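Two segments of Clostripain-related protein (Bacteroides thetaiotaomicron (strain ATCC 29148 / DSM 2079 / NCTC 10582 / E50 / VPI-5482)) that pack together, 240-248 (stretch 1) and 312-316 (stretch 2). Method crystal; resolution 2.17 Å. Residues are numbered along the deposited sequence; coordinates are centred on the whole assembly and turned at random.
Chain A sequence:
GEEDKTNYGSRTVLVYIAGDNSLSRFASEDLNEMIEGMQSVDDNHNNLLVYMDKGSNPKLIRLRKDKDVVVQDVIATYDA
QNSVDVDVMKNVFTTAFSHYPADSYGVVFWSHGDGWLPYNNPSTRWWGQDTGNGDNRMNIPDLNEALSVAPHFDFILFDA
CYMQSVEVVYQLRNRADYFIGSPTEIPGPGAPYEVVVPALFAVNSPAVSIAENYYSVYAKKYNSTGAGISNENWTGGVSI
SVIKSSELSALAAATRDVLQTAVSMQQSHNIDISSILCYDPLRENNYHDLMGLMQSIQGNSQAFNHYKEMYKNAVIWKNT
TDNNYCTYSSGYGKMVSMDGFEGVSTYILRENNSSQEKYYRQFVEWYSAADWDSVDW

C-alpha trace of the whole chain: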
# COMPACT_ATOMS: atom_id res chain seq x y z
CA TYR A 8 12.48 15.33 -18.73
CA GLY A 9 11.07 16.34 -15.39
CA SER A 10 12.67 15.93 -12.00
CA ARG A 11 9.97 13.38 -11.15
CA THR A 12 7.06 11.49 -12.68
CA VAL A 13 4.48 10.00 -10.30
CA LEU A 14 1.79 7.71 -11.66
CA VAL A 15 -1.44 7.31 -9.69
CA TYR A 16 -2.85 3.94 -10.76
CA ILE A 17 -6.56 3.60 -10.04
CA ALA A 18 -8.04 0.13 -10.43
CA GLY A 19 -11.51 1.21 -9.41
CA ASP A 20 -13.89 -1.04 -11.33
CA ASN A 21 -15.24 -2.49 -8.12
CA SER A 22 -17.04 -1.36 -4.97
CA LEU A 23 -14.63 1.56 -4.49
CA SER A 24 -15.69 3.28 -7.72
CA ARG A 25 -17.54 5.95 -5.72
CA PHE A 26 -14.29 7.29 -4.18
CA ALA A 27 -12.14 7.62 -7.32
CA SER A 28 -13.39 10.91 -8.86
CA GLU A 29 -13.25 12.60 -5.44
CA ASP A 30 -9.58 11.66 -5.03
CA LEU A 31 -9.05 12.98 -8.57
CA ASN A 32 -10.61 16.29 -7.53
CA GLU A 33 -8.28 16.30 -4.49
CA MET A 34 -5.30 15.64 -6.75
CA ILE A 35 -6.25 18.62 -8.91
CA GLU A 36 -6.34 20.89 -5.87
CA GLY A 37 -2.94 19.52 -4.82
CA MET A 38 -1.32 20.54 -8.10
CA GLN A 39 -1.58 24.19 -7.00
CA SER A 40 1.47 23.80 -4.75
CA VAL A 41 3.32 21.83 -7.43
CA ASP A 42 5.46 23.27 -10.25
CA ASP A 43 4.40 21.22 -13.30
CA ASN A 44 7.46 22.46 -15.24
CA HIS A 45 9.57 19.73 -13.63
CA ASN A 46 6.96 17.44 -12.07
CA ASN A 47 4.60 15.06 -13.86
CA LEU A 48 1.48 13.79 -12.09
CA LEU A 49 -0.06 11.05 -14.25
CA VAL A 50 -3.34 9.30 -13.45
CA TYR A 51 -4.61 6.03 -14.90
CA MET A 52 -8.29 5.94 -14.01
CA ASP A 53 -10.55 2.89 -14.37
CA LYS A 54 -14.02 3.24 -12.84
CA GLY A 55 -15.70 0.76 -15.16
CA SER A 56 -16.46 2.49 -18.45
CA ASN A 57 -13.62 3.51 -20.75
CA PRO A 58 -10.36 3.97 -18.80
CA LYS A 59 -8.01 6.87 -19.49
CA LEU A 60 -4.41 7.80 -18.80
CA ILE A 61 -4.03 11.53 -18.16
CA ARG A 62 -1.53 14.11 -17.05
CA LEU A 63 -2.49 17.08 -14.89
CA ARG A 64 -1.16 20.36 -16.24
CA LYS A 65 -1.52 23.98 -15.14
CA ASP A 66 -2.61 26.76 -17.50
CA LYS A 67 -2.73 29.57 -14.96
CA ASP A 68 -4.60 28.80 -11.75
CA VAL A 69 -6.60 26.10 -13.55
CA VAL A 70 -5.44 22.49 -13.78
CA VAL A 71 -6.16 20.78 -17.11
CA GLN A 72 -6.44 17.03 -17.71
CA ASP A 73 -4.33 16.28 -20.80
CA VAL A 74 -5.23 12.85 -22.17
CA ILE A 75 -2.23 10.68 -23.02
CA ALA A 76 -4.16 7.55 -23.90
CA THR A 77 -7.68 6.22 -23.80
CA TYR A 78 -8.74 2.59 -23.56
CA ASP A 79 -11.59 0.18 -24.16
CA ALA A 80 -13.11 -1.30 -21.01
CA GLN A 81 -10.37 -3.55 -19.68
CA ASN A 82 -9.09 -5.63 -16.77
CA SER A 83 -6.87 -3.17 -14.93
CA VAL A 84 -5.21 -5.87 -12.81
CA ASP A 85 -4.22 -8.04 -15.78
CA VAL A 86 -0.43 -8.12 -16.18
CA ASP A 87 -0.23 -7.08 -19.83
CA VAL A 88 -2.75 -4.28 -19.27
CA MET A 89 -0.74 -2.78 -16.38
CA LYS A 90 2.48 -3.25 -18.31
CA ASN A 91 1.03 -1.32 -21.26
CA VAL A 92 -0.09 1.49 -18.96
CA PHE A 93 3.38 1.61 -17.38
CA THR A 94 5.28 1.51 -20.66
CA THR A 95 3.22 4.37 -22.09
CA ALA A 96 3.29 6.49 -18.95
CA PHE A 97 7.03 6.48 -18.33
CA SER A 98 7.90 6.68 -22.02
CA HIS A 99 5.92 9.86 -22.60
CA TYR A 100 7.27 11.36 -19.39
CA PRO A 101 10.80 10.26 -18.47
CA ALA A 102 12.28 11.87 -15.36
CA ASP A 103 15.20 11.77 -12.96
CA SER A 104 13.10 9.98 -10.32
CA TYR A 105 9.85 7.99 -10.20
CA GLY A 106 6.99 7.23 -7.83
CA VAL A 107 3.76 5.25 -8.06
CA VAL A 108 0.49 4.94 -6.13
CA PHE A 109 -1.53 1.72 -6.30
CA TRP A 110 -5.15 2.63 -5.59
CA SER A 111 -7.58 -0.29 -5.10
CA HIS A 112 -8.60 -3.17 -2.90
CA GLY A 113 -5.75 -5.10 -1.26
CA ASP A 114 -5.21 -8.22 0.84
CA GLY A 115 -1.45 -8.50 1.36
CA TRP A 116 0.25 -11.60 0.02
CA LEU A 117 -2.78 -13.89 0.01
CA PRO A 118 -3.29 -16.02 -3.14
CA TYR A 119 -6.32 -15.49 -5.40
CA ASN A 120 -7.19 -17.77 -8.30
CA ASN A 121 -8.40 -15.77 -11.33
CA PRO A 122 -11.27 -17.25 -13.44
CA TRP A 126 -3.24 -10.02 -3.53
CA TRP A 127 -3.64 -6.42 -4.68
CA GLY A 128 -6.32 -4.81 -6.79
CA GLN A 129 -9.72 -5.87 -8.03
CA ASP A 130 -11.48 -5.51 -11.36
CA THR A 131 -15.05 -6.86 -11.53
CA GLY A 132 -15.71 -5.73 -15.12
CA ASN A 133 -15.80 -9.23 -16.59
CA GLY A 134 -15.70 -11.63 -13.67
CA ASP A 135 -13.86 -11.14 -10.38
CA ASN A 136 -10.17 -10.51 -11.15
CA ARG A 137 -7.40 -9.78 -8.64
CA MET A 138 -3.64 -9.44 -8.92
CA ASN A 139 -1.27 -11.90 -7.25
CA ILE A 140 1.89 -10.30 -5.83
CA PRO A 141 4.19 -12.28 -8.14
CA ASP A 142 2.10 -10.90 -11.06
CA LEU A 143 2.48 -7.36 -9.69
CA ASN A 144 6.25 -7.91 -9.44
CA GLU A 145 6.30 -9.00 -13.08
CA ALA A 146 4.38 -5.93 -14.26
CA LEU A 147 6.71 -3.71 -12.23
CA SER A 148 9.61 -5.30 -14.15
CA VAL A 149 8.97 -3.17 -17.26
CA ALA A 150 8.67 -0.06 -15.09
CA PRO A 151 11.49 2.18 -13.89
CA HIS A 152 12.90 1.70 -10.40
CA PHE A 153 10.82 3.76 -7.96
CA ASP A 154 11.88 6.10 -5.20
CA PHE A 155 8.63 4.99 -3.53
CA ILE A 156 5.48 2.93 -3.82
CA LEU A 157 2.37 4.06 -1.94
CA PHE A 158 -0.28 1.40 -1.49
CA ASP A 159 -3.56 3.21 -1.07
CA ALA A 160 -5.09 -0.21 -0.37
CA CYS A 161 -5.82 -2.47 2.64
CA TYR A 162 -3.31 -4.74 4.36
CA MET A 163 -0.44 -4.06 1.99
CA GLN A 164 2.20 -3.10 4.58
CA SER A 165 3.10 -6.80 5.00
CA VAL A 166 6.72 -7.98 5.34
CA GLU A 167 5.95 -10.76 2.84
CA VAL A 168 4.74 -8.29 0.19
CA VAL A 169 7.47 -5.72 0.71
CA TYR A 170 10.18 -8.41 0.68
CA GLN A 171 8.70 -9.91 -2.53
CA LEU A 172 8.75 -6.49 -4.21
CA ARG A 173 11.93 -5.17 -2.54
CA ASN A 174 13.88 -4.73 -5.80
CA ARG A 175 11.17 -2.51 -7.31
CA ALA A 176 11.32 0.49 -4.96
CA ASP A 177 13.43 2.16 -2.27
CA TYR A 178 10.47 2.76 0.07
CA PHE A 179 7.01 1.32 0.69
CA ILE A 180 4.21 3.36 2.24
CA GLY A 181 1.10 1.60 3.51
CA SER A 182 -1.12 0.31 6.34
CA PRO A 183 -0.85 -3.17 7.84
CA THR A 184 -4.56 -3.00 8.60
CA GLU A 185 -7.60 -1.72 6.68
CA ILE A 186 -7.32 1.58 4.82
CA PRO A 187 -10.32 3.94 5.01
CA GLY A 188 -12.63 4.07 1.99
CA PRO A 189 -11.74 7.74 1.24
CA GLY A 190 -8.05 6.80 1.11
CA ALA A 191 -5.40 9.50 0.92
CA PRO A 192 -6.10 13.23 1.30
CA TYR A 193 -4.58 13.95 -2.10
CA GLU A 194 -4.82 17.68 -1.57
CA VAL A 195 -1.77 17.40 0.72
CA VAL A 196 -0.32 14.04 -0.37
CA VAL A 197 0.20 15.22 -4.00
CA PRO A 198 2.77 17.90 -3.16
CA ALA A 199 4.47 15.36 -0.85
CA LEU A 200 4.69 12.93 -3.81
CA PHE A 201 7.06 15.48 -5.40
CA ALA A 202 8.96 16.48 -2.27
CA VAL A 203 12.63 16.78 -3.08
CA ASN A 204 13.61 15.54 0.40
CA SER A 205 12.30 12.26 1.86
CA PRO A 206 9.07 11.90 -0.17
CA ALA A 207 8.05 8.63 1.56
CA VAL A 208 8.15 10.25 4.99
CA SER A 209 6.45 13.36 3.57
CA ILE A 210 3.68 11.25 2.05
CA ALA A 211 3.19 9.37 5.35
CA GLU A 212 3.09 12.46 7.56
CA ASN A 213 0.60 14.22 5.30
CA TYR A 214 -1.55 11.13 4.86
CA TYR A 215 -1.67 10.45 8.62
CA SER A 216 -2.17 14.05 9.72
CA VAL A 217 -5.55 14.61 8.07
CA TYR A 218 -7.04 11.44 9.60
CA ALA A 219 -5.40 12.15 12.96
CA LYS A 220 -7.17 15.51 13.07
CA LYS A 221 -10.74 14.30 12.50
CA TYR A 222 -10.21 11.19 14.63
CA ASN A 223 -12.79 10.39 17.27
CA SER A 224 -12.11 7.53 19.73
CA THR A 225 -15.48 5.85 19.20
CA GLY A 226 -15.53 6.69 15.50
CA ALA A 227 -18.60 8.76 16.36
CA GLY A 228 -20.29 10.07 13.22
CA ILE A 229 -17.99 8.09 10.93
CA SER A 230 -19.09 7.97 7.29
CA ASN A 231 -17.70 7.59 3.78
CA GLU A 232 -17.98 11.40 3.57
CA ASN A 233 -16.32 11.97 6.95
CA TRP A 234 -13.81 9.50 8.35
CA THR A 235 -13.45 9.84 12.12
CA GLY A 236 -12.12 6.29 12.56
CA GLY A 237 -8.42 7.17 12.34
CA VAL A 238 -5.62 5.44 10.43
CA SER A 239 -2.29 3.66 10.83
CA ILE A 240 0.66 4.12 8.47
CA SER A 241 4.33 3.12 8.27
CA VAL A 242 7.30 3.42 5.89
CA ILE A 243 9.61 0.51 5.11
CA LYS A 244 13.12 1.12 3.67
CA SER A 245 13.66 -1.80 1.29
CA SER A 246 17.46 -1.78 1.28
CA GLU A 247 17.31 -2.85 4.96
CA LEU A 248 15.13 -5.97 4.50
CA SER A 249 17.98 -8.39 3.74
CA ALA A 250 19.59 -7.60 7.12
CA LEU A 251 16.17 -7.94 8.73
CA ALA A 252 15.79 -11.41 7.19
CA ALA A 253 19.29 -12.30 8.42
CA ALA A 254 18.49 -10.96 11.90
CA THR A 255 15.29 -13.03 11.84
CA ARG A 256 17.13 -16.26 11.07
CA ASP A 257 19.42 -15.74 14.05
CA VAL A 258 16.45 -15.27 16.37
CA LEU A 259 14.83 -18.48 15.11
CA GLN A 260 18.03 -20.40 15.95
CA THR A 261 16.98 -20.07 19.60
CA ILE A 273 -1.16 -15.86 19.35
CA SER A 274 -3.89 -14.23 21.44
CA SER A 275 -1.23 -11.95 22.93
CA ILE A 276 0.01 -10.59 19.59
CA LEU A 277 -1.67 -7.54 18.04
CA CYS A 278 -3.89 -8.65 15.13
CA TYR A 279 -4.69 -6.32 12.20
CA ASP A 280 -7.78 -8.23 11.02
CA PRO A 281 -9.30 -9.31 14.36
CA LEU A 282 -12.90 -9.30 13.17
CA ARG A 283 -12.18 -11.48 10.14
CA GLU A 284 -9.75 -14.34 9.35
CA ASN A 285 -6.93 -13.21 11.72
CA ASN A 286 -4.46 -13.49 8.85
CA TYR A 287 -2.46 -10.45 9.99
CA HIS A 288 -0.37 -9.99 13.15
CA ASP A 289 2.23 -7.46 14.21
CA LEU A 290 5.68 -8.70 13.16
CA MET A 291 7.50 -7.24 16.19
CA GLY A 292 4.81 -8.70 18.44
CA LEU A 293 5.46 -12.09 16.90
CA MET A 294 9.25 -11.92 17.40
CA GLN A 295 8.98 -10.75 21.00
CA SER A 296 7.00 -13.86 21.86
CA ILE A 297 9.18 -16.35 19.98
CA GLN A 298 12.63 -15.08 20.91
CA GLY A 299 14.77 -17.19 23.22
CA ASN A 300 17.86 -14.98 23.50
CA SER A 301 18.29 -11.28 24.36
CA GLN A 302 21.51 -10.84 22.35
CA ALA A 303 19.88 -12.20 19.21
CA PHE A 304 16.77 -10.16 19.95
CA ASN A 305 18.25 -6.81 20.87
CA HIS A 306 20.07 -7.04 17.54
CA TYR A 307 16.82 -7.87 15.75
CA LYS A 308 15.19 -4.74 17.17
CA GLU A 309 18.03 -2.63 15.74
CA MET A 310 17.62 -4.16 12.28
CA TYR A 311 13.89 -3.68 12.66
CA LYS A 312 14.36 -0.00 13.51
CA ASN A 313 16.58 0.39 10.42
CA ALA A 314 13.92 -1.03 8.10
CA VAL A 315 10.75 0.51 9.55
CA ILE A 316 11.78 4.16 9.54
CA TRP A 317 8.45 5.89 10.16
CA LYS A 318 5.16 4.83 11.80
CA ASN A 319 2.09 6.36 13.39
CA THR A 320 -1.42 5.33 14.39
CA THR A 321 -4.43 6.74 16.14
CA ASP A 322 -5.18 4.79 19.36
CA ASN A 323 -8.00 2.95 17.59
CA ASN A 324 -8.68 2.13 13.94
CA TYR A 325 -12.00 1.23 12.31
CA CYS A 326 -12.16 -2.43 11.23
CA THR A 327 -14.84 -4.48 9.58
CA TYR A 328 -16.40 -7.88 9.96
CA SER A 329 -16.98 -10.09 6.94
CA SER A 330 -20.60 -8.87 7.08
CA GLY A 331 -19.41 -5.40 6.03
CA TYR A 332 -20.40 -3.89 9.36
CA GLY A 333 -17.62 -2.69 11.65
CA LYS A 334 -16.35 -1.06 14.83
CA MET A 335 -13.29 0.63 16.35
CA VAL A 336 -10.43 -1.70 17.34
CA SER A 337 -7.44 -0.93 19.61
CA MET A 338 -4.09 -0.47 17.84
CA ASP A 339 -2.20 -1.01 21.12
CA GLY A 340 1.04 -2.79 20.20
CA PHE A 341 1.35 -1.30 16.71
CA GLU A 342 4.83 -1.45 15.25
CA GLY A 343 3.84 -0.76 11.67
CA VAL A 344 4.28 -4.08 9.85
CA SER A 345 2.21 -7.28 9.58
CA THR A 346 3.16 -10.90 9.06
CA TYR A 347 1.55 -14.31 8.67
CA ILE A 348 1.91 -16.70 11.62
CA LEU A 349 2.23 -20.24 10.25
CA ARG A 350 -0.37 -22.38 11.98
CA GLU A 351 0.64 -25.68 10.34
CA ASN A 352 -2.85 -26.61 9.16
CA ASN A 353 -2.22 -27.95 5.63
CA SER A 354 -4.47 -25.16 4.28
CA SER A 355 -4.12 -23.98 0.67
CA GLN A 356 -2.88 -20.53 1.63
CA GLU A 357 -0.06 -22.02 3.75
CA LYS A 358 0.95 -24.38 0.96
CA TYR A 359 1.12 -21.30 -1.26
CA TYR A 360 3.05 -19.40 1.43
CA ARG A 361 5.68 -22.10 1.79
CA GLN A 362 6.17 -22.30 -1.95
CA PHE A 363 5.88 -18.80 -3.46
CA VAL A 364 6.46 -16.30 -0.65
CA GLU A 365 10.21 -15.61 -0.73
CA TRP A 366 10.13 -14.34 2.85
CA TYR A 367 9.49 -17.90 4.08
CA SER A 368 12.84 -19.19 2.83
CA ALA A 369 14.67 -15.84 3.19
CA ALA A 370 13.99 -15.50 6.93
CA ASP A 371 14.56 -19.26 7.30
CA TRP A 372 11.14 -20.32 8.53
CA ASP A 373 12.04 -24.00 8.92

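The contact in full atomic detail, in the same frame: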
# COMPACT_ATOMS: atom_id res chain seq x y z
N ILE A 240 -0.22 4.08 9.64
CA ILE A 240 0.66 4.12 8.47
C ILE A 240 2.10 3.87 8.91
O ILE A 240 2.48 4.28 10.00
CB ILE A 240 0.57 5.49 7.73
CG1 ILE A 240 -0.85 5.75 7.23
CG2 ILE A 240 1.55 5.57 6.55
CD1 ILE A 240 -1.24 4.91 6.03
N SER A 241 2.88 3.20 8.08
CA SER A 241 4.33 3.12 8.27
C SER A 241 5.09 3.22 6.94
O SER A 241 4.50 3.20 5.86
CB SER A 241 4.72 1.83 9.00
OG SER A 241 4.46 0.68 8.20
N VAL A 242 6.41 3.34 7.05
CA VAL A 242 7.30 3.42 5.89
C VAL A 242 8.43 2.41 6.06
O VAL A 242 9.17 2.45 7.04
CB VAL A 242 7.93 4.84 5.72
CG1 VAL A 242 9.00 4.83 4.65
CG2 VAL A 242 6.87 5.87 5.40
N ILE A 243 8.54 1.49 5.10
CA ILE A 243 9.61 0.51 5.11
C ILE A 243 10.69 0.86 4.08
O ILE A 243 10.36 1.13 2.92
CB ILE A 243 9.06 -0.88 4.81
CG1 ILE A 243 8.16 -1.33 5.96
CG2 ILE A 243 10.20 -1.87 4.56
CD1 ILE A 243 7.44 -2.62 5.67
N LYS A 244 11.95 0.88 4.52
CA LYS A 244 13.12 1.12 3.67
C LYS A 244 13.66 -0.21 3.14
O LYS A 244 14.24 -1.01 3.91
CB LYS A 244 14.21 1.86 4.47
CG LYS A 244 15.41 2.34 3.65
CD LYS A 244 16.42 3.03 4.55
CE LYS A 244 17.38 3.91 3.77
NZ LYS A 244 18.14 3.16 2.74
N SER A 245 13.49 -0.45 1.85
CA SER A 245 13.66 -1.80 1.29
C SER A 245 15.10 -2.30 1.31
O SER A 245 15.34 -3.52 1.37
CB SER A 245 13.11 -1.86 -0.13
OG SER A 245 14.01 -1.30 -1.07
N SER A 246 16.06 -1.39 1.27
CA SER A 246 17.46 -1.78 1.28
C SER A 246 17.85 -2.44 2.60
O SER A 246 18.89 -3.07 2.68
CB SER A 246 18.37 -0.58 0.99
OG SER A 246 18.40 0.35 2.07
N GLU A 247 17.01 -2.30 3.63
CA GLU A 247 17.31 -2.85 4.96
C GLU A 247 16.65 -4.21 5.26
O GLU A 247 16.86 -4.79 6.35
CB GLU A 247 16.90 -1.84 6.05
CG GLU A 247 17.55 -0.47 5.89
CD GLU A 247 19.07 -0.56 5.80
OE1 GLU A 247 19.70 -1.14 6.71
OE2 GLU A 247 19.62 -0.08 4.79
N LEU A 248 15.86 -4.71 4.31
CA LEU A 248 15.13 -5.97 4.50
C LEU A 248 16.01 -7.22 4.53
O LEU A 248 15.71 -8.17 5.24
CB LEU A 248 14.06 -6.14 3.42
CG LEU A 248 13.01 -5.03 3.39
CD1 LEU A 248 12.22 -5.07 2.09
CD2 LEU A 248 12.08 -5.15 4.58
N LYS A 312 14.41 -1.46 13.50
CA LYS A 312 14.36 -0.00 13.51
C LYS A 312 14.91 0.57 12.20
O LYS A 312 14.38 1.56 11.69
CB LYS A 312 15.15 0.54 14.71
N ASN A 313 15.97 -0.05 11.68
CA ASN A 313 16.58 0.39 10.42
C ASN A 313 15.67 0.24 9.21
O ASN A 313 15.78 1.00 8.25
CB ASN A 313 17.88 -0.39 10.15
CG ASN A 313 19.02 0.03 11.05
OD1 ASN A 313 18.95 1.05 11.73
ND2 ASN A 313 20.09 -0.77 11.06
N ALA A 314 14.78 -0.75 9.25
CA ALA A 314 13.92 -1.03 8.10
C ALA A 314 12.60 -0.28 8.18
O ALA A 314 12.10 0.20 7.16
CB ALA A 314 13.67 -2.52 7.97
N VAL A 315 12.02 -0.20 9.37
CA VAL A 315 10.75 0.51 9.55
C VAL A 315 11.06 1.91 10.05
O VAL A 315 11.22 2.12 11.24
CB VAL A 315 9.81 -0.23 10.56
CG1 VAL A 315 8.46 0.50 10.69
CG2 VAL A 315 9.62 -1.70 10.14
N ILE A 316 11.19 2.88 9.15
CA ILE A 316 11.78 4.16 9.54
C ILE A 316 10.76 5.23 9.96
O ILE A 316 11.13 6.30 10.43
CB ILE A 316 12.66 4.73 8.40
CG1 ILE A 316 11.83 4.99 7.14
CG2 ILE A 316 13.80 3.78 8.08
CD1 ILE A 316 12.61 5.74 6.08
O HOH W 1 20.09 -2.75 8.60

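Two backbone hydrogen bonds define how the segments pair. Lys244 N donates to Ala314 O over 2.7 Å with an N-H...O angle of 168°, close to linear, whereas Ile316 N donates to Val242 O over 3.0 Å at a more bent 143°. The bonds flank Ile243 and Val315, which face each other as an antiparallel, non-hydrogen-bonded pair; their CA atoms, Ile243 CA and Val315 CA, lie 4.6 Å apart. Because Val315 is the first residue to leave helical phi/psi (-97/93), the bridge forms directly where the helix gives way to strand. Ala314, still helical, supplies a carbonyl to the pairing.

The same two carbonyl oxygens also receive CA-H...O contacts from the central pair. Ile243 CA lies 3.2 Å from Ala314 O, with an angle of 142° at the hydrogen, and Val315 CA lies 3.5 Å from Val242 O, with an angle of 137°. Each oxygen therefore meets both an amide and the CA of the neighbouring residue, as is common around a non-hydrogen-bonded antiparallel pair.

Apolar packing follows the alternation of the strands. Ile243 and Val315 send their side chains to the same face of the sheet, but their approach is loose, at 4.4 Å from Ile243 CG1 to Val315 CG2. Val242 and Ile316 pack more closely, with Val242 CG1 3.8 Å from Ile316 CG1. Further along, the aliphatic base of Lys244 brings its CB to 4.1 Å from Ile316 CG2, although the end of that lysine leads away from stretch 2.

Beyond the strand, the 3-10 segment 245-247 carries the chain round so that Glu247 again points its CA-to-CB bond toward stretch 2. Backbone bonding supports this turn: Glu247 N donates to Lys244 O at 3.1 Å. Glu247 CB then packs 3.8 Å from Ala314 CB, and Glu247 CG comes within 3.3 Å of Asn313 O. Ala314 has the largest area covered by the opposing stretch of any residue here, consistent with its position between the strand pairing and Glu247.

Polar side-chain contacts lie at this end. A water donates to Glu247 OE1 at 2.5 Å and accepts from Asn313 ND2 at 3.2 Å, bridging the stretches where the side chains themselves approach only to 4.0 Å, between Glu247 OE1 and Asn313 CB. The other carboxylate oxygen is engaged within stretch 1: Lys244 NZ donates to Ser246 OG at 2.9 Å, and Ser246 OG donates to Glu247 OE2 at 3.0 Å.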